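Local coordinates for protein RNA-dependent RNA Polymerase (Bombyx mori cytoplasmic polyhedrosis virus, PDB 6TZ0) that catalyses RNA-templated RNA synthesis, making conservative plus strands in transcription and probably complementary minus strands in genome replication, at residues A[59-64]-A[328-333]; A[143-148]-A[206-211]; A[335-340]-A[735-740]. All blocks are in the same frame, centred on the assembly; numbering follows the deposited sequence.

Overall arrangement
Interactions 1 and 3 share helix 325-339: the first uses its middle, the second its C-terminal end, and their centres lie about 15 Å apart. They also touch, through Tyr332 and Phe735. Interaction 2, nested in sequence inside the span closed by interaction 1, is a separate helix-helix contact, its nearest atoms about 7 Å from interaction 3. Chemistry follows place. Interaction 1, partly buried, its centre about 28 Å from the centre of the chain, rests on side-chain hydrogen bonds. Interaction 2, with all its touching residues buried, is largely apolar and has no hydrogen bond across it. Interaction 3, also buried and nearest the chain centre, about 16 Å between centres, relies on a cation-pi pair.

Interaction 1: A[59-64]-A[328-333]; sequences DSNGNQ and VANYYA
Tyr331 reaches from helix 325-339 to Asp59 and donates its phenol hydrogen to the carboxylate, with 2.5 Å from OH to OD2. The donor meets OD2 on the syn side, 32° out of the carboxylate plane, while OD2 itself lies in the plane of the phenol ring, at its edge. The Asp59 side chain starts out toward the helix, and chi1 of 61° sets CG between the backbone N and the carbonyl carbon. Asn61 belongs to the same close-packed part and uses both ends of its amide. OD1 receives Asn330 ND2 at 2.6 Å, in the carbonyl plane, with an N-H...O angle of 151°. ND2 stands over one face of the Tyr331 ring, 3.2 Å above the plane and displaced toward the rim. It is hydrogen-bonded to the carbonyl of Asp327, which fixes the amide rotation. Ser60 CB lies 4.2 Å from Asn330 CB, while Ser60 OG turns to Glu226 OE1 and the carbonyl of Ile221. Tyr314 and Ala318 of helix 309-320 also touch the Tyr331 ring, and Arg317 forms a long, weak ion pair with Asp59 OD2.

Asp59, Ser60 and Tyr331 are buried, whereas Asn61 and Asn330 are only partly exposed. The looser side is the rim at Asn63, also partly exposed, whose OD1 comes to 3.3 Å from Tyr331 OH.

The loop has the hydrogen bonding of a hairpin end. Asp59 N donates to Asn63 O at 2.8 Å, Gly62 N makes a weak bond to Asp59 O, and Gly62 has a positive phi. Together with the type I turn over Asp59 to Gly62, this is the signature of a type I turn plus G1 beta bulge, here joining strands 54-58 and 64-68.

Interaction 2: A[143-148]-A[206-211]; sequences ADLWRE and FVYTCC
Leu145 and Val207 meet where helices 145-160 and 206-218 begin to face each other, Leu145 CD1 lying 3.7 Å from Val207 CB. Leu145 takes the less common first torsion, chi1 76°, with CG between the backbone N and the carbonyl carbon, and its side chain crosses that of Val207 at about a right angle. In Val207, CG1 is anti to the backbone N (chi1 180°) and packs against the carbonyl of Leu145, 3.5 Å from its O. CG2 is the branch that lies over a face of the Trp146 indole, 4.0 Å from CH2. Trp146 leaves its helix pointing away from the partner, so it is the far end of the six-membered ring that makes this contact.

Tyr208 brings CE1 to 4.0 Å from Leu145 CB. At its edge, in the ring plane, stands OE1 of Glu148, whose chain is extended beyond CG; carboxylate and ring planes are 65° apart. Glu148 OE2 accepts from Phe142 N, and Tyr208 OH is hydrogen-bonded with Lys139 N, both in the loop before helix 145-160. Cys211 SG completes the row, 3.8 Å from Glu148 C.

With no hydrogen bond between the segments, this is apolar helix-helix packing of the N-terminal region, beside the ATP-binding site, without ATP in this model, that includes Arg147 and, about 5 Å from the Trp146 side chain, Tyr184.

Interaction 3: A[335-340]-A[735-740]; sequences CRAMTN and FADRIS
Arg336 lays its guanidinium over a face of the Phe735 ring in a cation-pi contact: CZ is 3.8 Å from the ring centroid and only 9° off the ring normal. The two planes are 44° apart, so the group is tilted rather than stacked flat. NH1 dips furthest, 3.2 Å above the ring plane and over its centre, while NH2 sits 3.4 Å from Phe735 CD2. The chain is bent at chi2 and chi3; NH1 is also hydrogen-bonded to Tyr332 OH, one turn earlier.

Like charges come close at the same place, since Arg336 NH2 lies 4.3 Å from Arg738 NH2. Arg738 NH2 also makes a weak hydrogen bond to Gln724 OE1.

In the fold, the contact joins the C-terminal end of helix 325-339 to the loop between strand 732-733 and helix 754-766. The Arg738 side chain is about 9 Å from that of Asp681, a residue that binds magnesium when the ion is present, in the polymerase palm, whose antiparallel sheet includes strands 541-548 and 682-687.

Asp737 and Asn340 pack side by side, their side chains running antiparallel, without a hydrogen bond between the segments. CG of Asp737 is anti to the backbone N. Its OD2 lies 3.3 Å from Asn340 CB, and Gln212 of helix 206-218 also touches this side chain.

Within the helix, Thr339 OG1 donates to Cys335 O at 2.8 Å, tilted 21° from the carbonyl plane, and the same oxygen accepts Thr339 N.

Interaction 1: A[59-64]-A[328-333]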
loop_
_atom_site.group_PDB
_atom_site.type_symbol
_atom_site.label_atom_id
_atom_site.label_comp_id
_atom_site.label_asym_id
_atom_site.label_seq_id
_atom_site.Cartn_x
_atom_site.Cartn_y
_atom_site.Cartn_z
ATOM N N ASP A 59 -36.177 -13.109 -19.597
ATOM C CA ASP A 59 -34.900 -12.464 -19.323
ATOM C C ASP A 59 -35.017 -11.643 -18.037
ATOM O O ASP A 59 -35.955 -11.820 -17.255
ATOM C CB ASP A 59 -34.441 -11.644 -20.539
ATOM C CG ASP A 59 -35.400 -10.525 -20.922
ATOM O OD1 ASP A 59 -36.495 -10.400 -20.338
ATOM O OD2 ASP A 59 -35.054 -9.753 -21.835
ATOM N N SER A 60 -34.064 -10.741 -17.799
ATOM C CA SER A 60 -34.110 -9.892 -16.615
ATOM C C SER A 60 -35.219 -8.852 -16.675
ATOM O O SER A 60 -35.574 -8.289 -15.637
ATOM C CB SER A 60 -32.771 -9.188 -16.420
ATOM O OG SER A 60 -31.746 -10.121 -16.152
ATOM N N ASN A 61 -35.771 -8.579 -17.853
ATOM C CA ASN A 61 -36.821 -7.581 -17.997
ATOM C C ASN A 61 -38.125 -8.174 -18.514
ATOM O O ASN A 61 -39.014 -7.430 -18.937
ATOM C CB ASN A 61 -36.338 -6.443 -18.895
ATOM C CG ASN A 61 -35.380 -5.515 -18.178
ATOM O OD1 ASN A 61 -35.650 -5.078 -17.061
ATOM N ND2 ASN A 61 -34.245 -5.248 -18.788
ATOM N N GLY A 62 -38.264 -9.495 -18.477
ATOM C CA GLY A 62 -39.533 -10.138 -18.741
ATOM C C GLY A 62 -39.819 -10.500 -20.181
ATOM O O GLY A 62 -40.983 -10.740 -20.516
ATOM N N ASN A 63 -38.812 -10.548 -21.041
ATOM C CA ASN A 63 -39.004 -10.916 -22.435
ATOM C C ASN A 63 -38.569 -12.359 -22.649
ATOM O O ASN A 63 -37.600 -12.817 -22.040
ATOM C CB ASN A 63 -38.211 -9.986 -23.347
ATOM C CG ASN A 63 -38.619 -8.538 -23.191
ATOM O OD1 ASN A 63 -37.838 -7.711 -22.729
ATOM N ND2 ASN A 63 -39.845 -8.224 -23.579
ATOM N N GLN A 64 -39.279 -13.065 -23.527
ATOM C CA GLN A 64 -39.052 -14.494 -23.716
ATOM C C GLN A 64 -37.742 -14.754 -24.444
ATOM O O GLN A 64 -37.477 -14.164 -25.494
ATOM C CB GLN A 64 -40.211 -15.116 -24.489
ATOM C CG GLN A 64 -41.504 -15.168 -23.712
ATOM C CD GLN A 64 -41.431 -16.137 -22.552
ATOM O OE1 GLN A 64 -40.860 -17.218 -22.669
ATOM N NE2 GLN A 64 -42.009 -15.753 -21.423
ATOM N N VAL A 328 -32.102 -0.878 -19.119
ATOM C CA VAL A 328 -30.669 -0.861 -19.363
ATOM C C VAL A 328 -29.914 -1.225 -18.096
ATOM O O VAL A 328 -28.905 -1.935 -18.154
ATOM C CB VAL A 328 -30.254 0.517 -19.906
ATOM C CG1 VAL A 328 -28.776 0.547 -20.259
ATOM C CG2 VAL A 328 -31.101 0.873 -21.092
ATOM N N ALA A 329 -30.426 -0.809 -16.933
ATOM C CA ALA A 329 -29.801 -1.167 -15.663
ATOM C C ALA A 329 -29.870 -2.667 -15.398
ATOM O O ALA A 329 -28.884 -3.271 -14.951
ATOM C CB ALA A 329 -30.468 -0.400 -14.524
ATOM N N ASN A 330 -31.012 -3.287 -15.705
ATOM C CA ASN A 330 -31.174 -4.716 -15.460
ATOM C C ASN A 330 -30.318 -5.546 -16.407
ATOM O O ASN A 330 -29.647 -6.496 -15.971
ATOM C CB ASN A 330 -32.642 -5.105 -15.587
ATOM C CG ASN A 330 -33.502 -4.487 -14.510
ATOM O OD1 ASN A 330 -33.097 -4.387 -13.358
ATOM N ND2 ASN A 330 -34.700 -4.066 -14.884
ATOM N N TYR A 331 -30.306 -5.200 -17.702
ATOM C CA TYR A 331 -29.439 -5.929 -18.623
ATOM C C TYR A 331 -27.963 -5.684 -18.335
ATOM O O TYR A 331 -27.137 -6.574 -18.562
ATOM C CB TYR A 331 -29.719 -5.566 -20.074
ATOM C CG TYR A 331 -31.038 -6.019 -20.626
ATOM C CD1 TYR A 331 -31.356 -7.363 -20.680
ATOM C CD2 TYR A 331 -31.903 -5.119 -21.227
ATOM C CE1 TYR A 331 -32.543 -7.791 -21.224
ATOM C CE2 TYR A 331 -33.093 -5.537 -21.790
ATOM C CZ TYR A 331 -33.407 -6.875 -21.777
ATOM O OH TYR A 331 -34.587 -7.306 -22.328
ATOM N N TYR A 332 -27.613 -4.503 -17.817
ATOM C CA TYR A 332 -26.224 -4.236 -17.479
ATOM C C TYR A 332 -25.774 -5.062 -16.286
ATOM O O TYR A 332 -24.661 -5.593 -16.289
ATOM C CB TYR A 332 -26.018 -2.750 -17.201
ATOM C CG TYR A 332 -24.577 -2.397 -16.933
ATOM C CD1 TYR A 332 -23.655 -2.365 -17.965
ATOM C CD2 TYR A 332 -24.136 -2.111 -15.650
ATOM C CE1 TYR A 332 -22.342 -2.048 -17.729
ATOM C CE2 TYR A 332 -22.823 -1.798 -15.405
ATOM C CZ TYR A 332 -21.933 -1.757 -16.447
ATOM O OH TYR A 332 -20.620 -1.442 -16.198
ATOM N N ALA A 333 -26.625 -5.191 -15.263
ATOM C CA ALA A 333 -26.295 -6.066 -14.141
ATOM C C ALA A 333 -26.204 -7.523 -14.573
ATOM O O ALA A 333 -25.357 -8.272 -14.064
ATOM C CB ALA A 333 -27.324 -5.913 -13.025
#

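Interaction 2: A[143-148]-A[206-211]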
loop_
_atom_site.group_PDB
_atom_site.type_symbol
_atom_site.label_atom_id
_atom_site.label_comp_id
_atom_site.label_asym_id
_atom_site.label_seq_id
_atom_site.Cartn_x
_atom_site.Cartn_y
_atom_site.Cartn_z
ATOM N N ALA A 143 -15.669 -23.273 3.852
ATOM C CA ALA A 143 -15.534 -24.708 4.045
ATOM C C ALA A 143 -14.893 -25.276 2.788
ATOM O O ALA A 143 -14.263 -24.546 2.019
ATOM C CB ALA A 143 -16.898 -25.344 4.358
ATOM N N ASP A 144 -15.031 -26.581 2.588
ATOM C CA ASP A 144 -14.630 -27.175 1.326
ATOM C C ASP A 144 -15.537 -26.685 0.202
ATOM O O ASP A 144 -16.638 -26.182 0.428
ATOM C CB ASP A 144 -14.667 -28.698 1.417
ATOM C CG ASP A 144 -13.603 -29.247 2.347
ATOM O OD1 ASP A 144 -12.543 -28.600 2.489
ATOM O OD2 ASP A 144 -13.821 -30.328 2.935
ATOM N N LEU A 145 -15.055 -26.845 -1.029
ATOM C CA LEU A 145 -15.756 -26.290 -2.181
ATOM C C LEU A 145 -17.035 -27.056 -2.499
ATOM O O LEU A 145 -18.006 -26.463 -2.994
ATOM C CB LEU A 145 -14.818 -26.260 -3.390
ATOM C CG LEU A 145 -14.443 -27.498 -4.212
ATOM C CD1 LEU A 145 -13.785 -27.041 -5.488
ATOM C CD2 LEU A 145 -13.516 -28.448 -3.484
ATOM N N TRP A 146 -17.074 -28.353 -2.194
ATOM C CA TRP A 146 -18.294 -29.105 -2.447
ATOM C C TRP A 146 -19.376 -28.754 -1.440
ATOM O O TRP A 146 -20.558 -28.792 -1.778
ATOM C CB TRP A 146 -18.022 -30.609 -2.439
ATOM C CG TRP A 146 -17.068 -31.045 -3.507
ATOM C CD1 TRP A 146 -15.785 -31.459 -3.334
ATOM C CD2 TRP A 146 -17.296 -31.033 -4.920
ATOM N NE1 TRP A 146 -15.211 -31.746 -4.546
ATOM C CE2 TRP A 146 -16.119 -31.492 -5.537
ATOM C CE3 TRP A 146 -18.389 -30.704 -5.721
ATOM C CZ2 TRP A 146 -16.003 -31.619 -6.912
ATOM C CZ3 TRP A 146 -18.271 -30.829 -7.081
ATOM C CH2 TRP A 146 -17.090 -31.285 -7.665
ATOM N N ARG A 147 -18.996 -28.355 -0.226
ATOM C CA ARG A 147 -19.983 -27.896 0.746
ATOM C C ARG A 147 -20.576 -26.554 0.342
ATOM O O ARG A 147 -21.771 -26.309 0.542
ATOM C CB ARG A 147 -19.342 -27.805 2.124
ATOM C CG ARG A 147 -18.942 -29.144 2.669
ATOM C CD ARG A 147 -18.299 -29.016 4.018
ATOM N NE ARG A 147 -17.856 -30.311 4.509
ATOM C CZ ARG A 147 -17.176 -30.489 5.632
ATOM N NH1 ARG A 147 -16.814 -31.708 6.001
ATOM N NH2 ARG A 147 -16.853 -29.445 6.384
ATOM N N GLU A 148 -19.759 -25.682 -0.253
ATOM C CA GLU A 148 -20.265 -24.407 -0.744
ATOM C C GLU A 148 -21.185 -24.601 -1.942
ATOM O O GLU A 148 -22.224 -23.928 -2.053
ATOM C CB GLU A 148 -19.096 -23.489 -1.089
ATOM C CG GLU A 148 -18.251 -23.125 0.119
ATOM C CD GLU A 148 -17.118 -22.183 -0.217
ATOM O OE1 GLU A 148 -16.917 -21.893 -1.411
ATOM O OE2 GLU A 148 -16.425 -21.734 0.713
ATOM N N PHE A 206 -14.563 -24.200 -11.683
ATOM C CA PHE A 206 -15.949 -24.104 -12.110
ATOM C C PHE A 206 -16.931 -24.450 -11.016
ATOM O O PHE A 206 -18.112 -24.130 -11.153
ATOM C CB PHE A 206 -16.183 -24.968 -13.329
ATOM C CG PHE A 206 -15.628 -24.370 -14.544
ATOM C CD1 PHE A 206 -16.313 -23.355 -15.185
ATOM C CD2 PHE A 206 -14.398 -24.757 -15.016
ATOM C CE1 PHE A 206 -15.794 -22.765 -16.292
ATOM C CE2 PHE A 206 -13.875 -24.170 -16.126
ATOM C CZ PHE A 206 -14.577 -23.173 -16.758
ATOM N N VAL A 207 -16.471 -25.054 -9.924
ATOM C CA VAL A 207 -17.306 -25.148 -8.734
ATOM C C VAL A 207 -17.608 -23.753 -8.206
ATOM O O VAL A 207 -18.761 -23.418 -7.909
ATOM C CB VAL A 207 -16.615 -26.025 -7.678
ATOM C CG1 VAL A 207 -17.462 -26.130 -6.423
ATOM C CG2 VAL A 207 -16.326 -27.388 -8.248
ATOM N N TYR A 208 -16.584 -22.897 -8.159
ATOM C CA TYR A 208 -16.770 -21.524 -7.714
ATOM C C TYR A 208 -17.546 -20.710 -8.737
ATOM O O TYR A 208 -18.317 -19.818 -8.364
ATOM C CB TYR A 208 -15.416 -20.877 -7.444
ATOM C CG TYR A 208 -14.552 -21.610 -6.447
ATOM C CD1 TYR A 208 -14.930 -21.706 -5.118
ATOM C CD2 TYR A 208 -13.321 -22.132 -6.818
ATOM C CE1 TYR A 208 -14.142 -22.360 -4.200
ATOM C CE2 TYR A 208 -12.518 -22.778 -5.901
ATOM C CZ TYR A 208 -12.934 -22.886 -4.593
ATOM O OH TYR A 208 -12.150 -23.522 -3.664
ATOM N N THR A 209 -17.357 -21.010 -10.023
ATOM C CA THR A 209 -18.130 -20.351 -11.074
ATOM C C THR A 209 -19.617 -20.684 -10.968
ATOM O O THR A 209 -20.468 -19.793 -11.085
ATOM C CB THR A 209 -17.587 -20.757 -12.442
ATOM O OG1 THR A 209 -16.188 -20.459 -12.504
ATOM C CG2 THR A 209 -18.294 -20.009 -13.549
ATOM N N CYS A 210 -19.945 -21.960 -10.737
ATOM C CA CYS A 210 -21.328 -22.362 -10.506
ATOM C C CYS A 210 -21.891 -21.756 -9.228
ATOM O O CYS A 210 -23.078 -21.411 -9.189
ATOM C CB CYS A 210 -21.438 -23.886 -10.452
ATOM S SG CYS A 210 -21.193 -24.739 -12.016
ATOM N N CYS A 211 -21.060 -21.607 -8.189
ATOM C CA CYS A 211 -21.504 -20.927 -6.974
ATOM C C CYS A 211 -21.844 -19.464 -7.239
ATOM O O CYS A 211 -22.841 -18.948 -6.720
ATOM C CB CYS A 211 -20.445 -21.033 -5.879
ATOM S SG CYS A 211 -20.267 -22.653 -5.126
#

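Interaction 3: A[335-340]-A[735-740]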
loop_
_atom_site.group_PDB
_atom_site.type_symbol
_atom_site.label_atom_id
_atom_site.label_comp_id
_atom_site.label_asym_id
_atom_site.label_seq_id
_atom_site.Cartn_x
_atom_site.Cartn_y
_atom_site.Cartn_z
ATOM N N CYS A 335 -25.161 -8.526 -17.588
ATOM C CA CYS A 335 -23.867 -8.682 -18.254
ATOM C C CYS A 335 -22.691 -8.585 -17.284
ATOM O O CYS A 335 -21.630 -9.164 -17.549
ATOM C CB CYS A 335 -23.721 -7.659 -19.372
ATOM S SG CYS A 335 -24.810 -7.979 -20.759
ATOM N N ARG A 336 -22.851 -7.867 -16.167
ATOM C CA ARG A 336 -21.843 -7.913 -15.109
ATOM C C ARG A 336 -21.757 -9.305 -14.503
ATOM O O ARG A 336 -20.664 -9.785 -14.187
ATOM C CB ARG A 336 -22.146 -6.886 -14.011
ATOM C CG ARG A 336 -22.038 -5.440 -14.436
ATOM C CD ARG A 336 -20.644 -5.161 -14.872
ATOM N NE ARG A 336 -19.689 -5.199 -13.772
ATOM C CZ ARG A 336 -19.154 -4.119 -13.224
ATOM N NH1 ARG A 336 -19.431 -2.928 -13.724
ATOM N NH2 ARG A 336 -18.298 -4.235 -12.225
ATOM N N ALA A 337 -22.901 -9.968 -14.334
ATOM C CA ALA A 337 -22.882 -11.349 -13.863
ATOM C C ALA A 337 -22.357 -12.306 -14.926
ATOM O O ALA A 337 -21.833 -13.371 -14.593
ATOM C CB ALA A 337 -24.279 -11.769 -13.419
ATOM N N MET A 338 -22.496 -11.954 -16.203
ATOM C CA MET A 338 -22.057 -12.843 -17.272
ATOM C C MET A 338 -20.573 -12.724 -17.576
ATOM O O MET A 338 -19.983 -13.679 -18.087
ATOM C CB MET A 338 -22.852 -12.581 -18.547
ATOM C CG MET A 338 -24.275 -13.065 -18.478
ATOM S SD MET A 338 -25.253 -12.675 -19.930
ATOM C CE MET A 338 -26.846 -13.253 -19.376
ATOM N N THR A 339 -19.952 -11.581 -17.307
ATOM C CA THR A 339 -18.534 -11.426 -17.611
ATOM C C THR A 339 -17.624 -11.573 -16.398
ATOM O O THR A 339 -16.490 -12.030 -16.541
ATOM C CB THR A 339 -18.276 -10.074 -18.280
ATOM O OG1 THR A 339 -18.834 -9.029 -17.479
ATOM C CG2 THR A 339 -18.876 -10.027 -19.667
ATOM N N ASN A 340 -18.075 -11.183 -15.211
ATOM C CA ASN A 340 -17.270 -11.352 -14.011
ATOM C C ASN A 340 -17.588 -12.691 -13.363
ATOM O O ASN A 340 -18.721 -13.175 -13.399
ATOM C CB ASN A 340 -17.509 -10.213 -13.015
ATOM C CG ASN A 340 -16.483 -10.182 -11.886
ATOM O OD1 ASN A 340 -15.565 -10.997 -11.831
ATOM N ND2 ASN A 340 -16.643 -9.231 -10.975
ATOM N N PHE A 735 -22.453 -2.690 -8.046
ATOM C CA PHE A 735 -21.695 -3.757 -8.699
ATOM C C PHE A 735 -21.695 -4.955 -7.749
ATOM O O PHE A 735 -20.823 -5.081 -6.889
ATOM C CB PHE A 735 -20.261 -3.312 -9.031
ATOM C CG PHE A 735 -20.159 -2.217 -10.070
ATOM C CD1 PHE A 735 -21.222 -1.892 -10.899
ATOM C CD2 PHE A 735 -18.972 -1.515 -10.215
ATOM C CE1 PHE A 735 -21.105 -0.883 -11.836
ATOM C CE2 PHE A 735 -18.847 -0.511 -11.154
ATOM C CZ PHE A 735 -19.913 -0.195 -11.964
ATOM N N ALA A 736 -22.683 -5.837 -7.908
ATOM C CA ALA A 736 -22.828 -6.971 -7.005
ATOM C C ALA A 736 -21.834 -8.084 -7.285
ATOM O O ALA A 736 -21.626 -8.941 -6.421
ATOM C CB ALA A 736 -24.240 -7.544 -7.082
ATOM N N ASP A 737 -21.217 -8.098 -8.458
ATOM C CA ASP A 737 -20.307 -9.171 -8.810
ATOM C C ASP A 737 -18.864 -8.826 -8.463
ATOM O O ASP A 737 -17.936 -9.479 -8.948
ATOM C CB ASP A 737 -20.463 -9.506 -10.292
ATOM C CG ASP A 737 -20.094 -10.942 -10.608
ATOM O OD1 ASP A 737 -19.646 -11.667 -9.695
ATOM O OD2 ASP A 737 -20.293 -11.363 -11.761
ATOM N N ARG A 738 -18.659 -7.814 -7.631
ATOM C CA ARG A 738 -17.355 -7.490 -7.080
ATOM C C ARG A 738 -17.189 -8.011 -5.665
ATOM O O ARG A 738 -16.113 -7.854 -5.080
ATOM C CB ARG A 738 -17.145 -5.979 -7.108
ATOM C CG ARG A 738 -17.188 -5.401 -8.498
ATOM C CD ARG A 738 -16.004 -5.879 -9.290
ATOM N NE ARG A 738 -14.759 -5.408 -8.699
ATOM C CZ ARG A 738 -14.149 -4.286 -9.055
ATOM N NH1 ARG A 738 -13.018 -3.926 -8.463
ATOM N NH2 ARG A 738 -14.654 -3.539 -10.026
ATOM N N ILE A 739 -18.230 -8.617 -5.107
ATOM C CA ILE A 739 -18.207 -9.193 -3.770
ATOM C C ILE A 739 -18.342 -10.697 -3.916
ATOM O O ILE A 739 -19.324 -11.185 -4.487
ATOM C CB ILE A 739 -19.329 -8.623 -2.899
ATOM C CG1 ILE A 739 -19.126 -7.124 -2.729
ATOM C CG2 ILE A 739 -19.375 -9.331 -1.558
ATOM C CD1 ILE A 739 -20.323 -6.438 -2.217
ATOM N N SER A 740 -17.367 -11.432 -3.399
ATOM C CA SER A 740 -17.329 -12.881 -3.531
ATOM C C SER A 740 -17.669 -13.497 -2.187
ATOM O O SER A 740 -16.901 -13.376 -1.229
ATOM C CB SER A 740 -15.963 -13.354 -4.006
ATOM O OG SER A 740 -15.966 -14.753 -4.204
#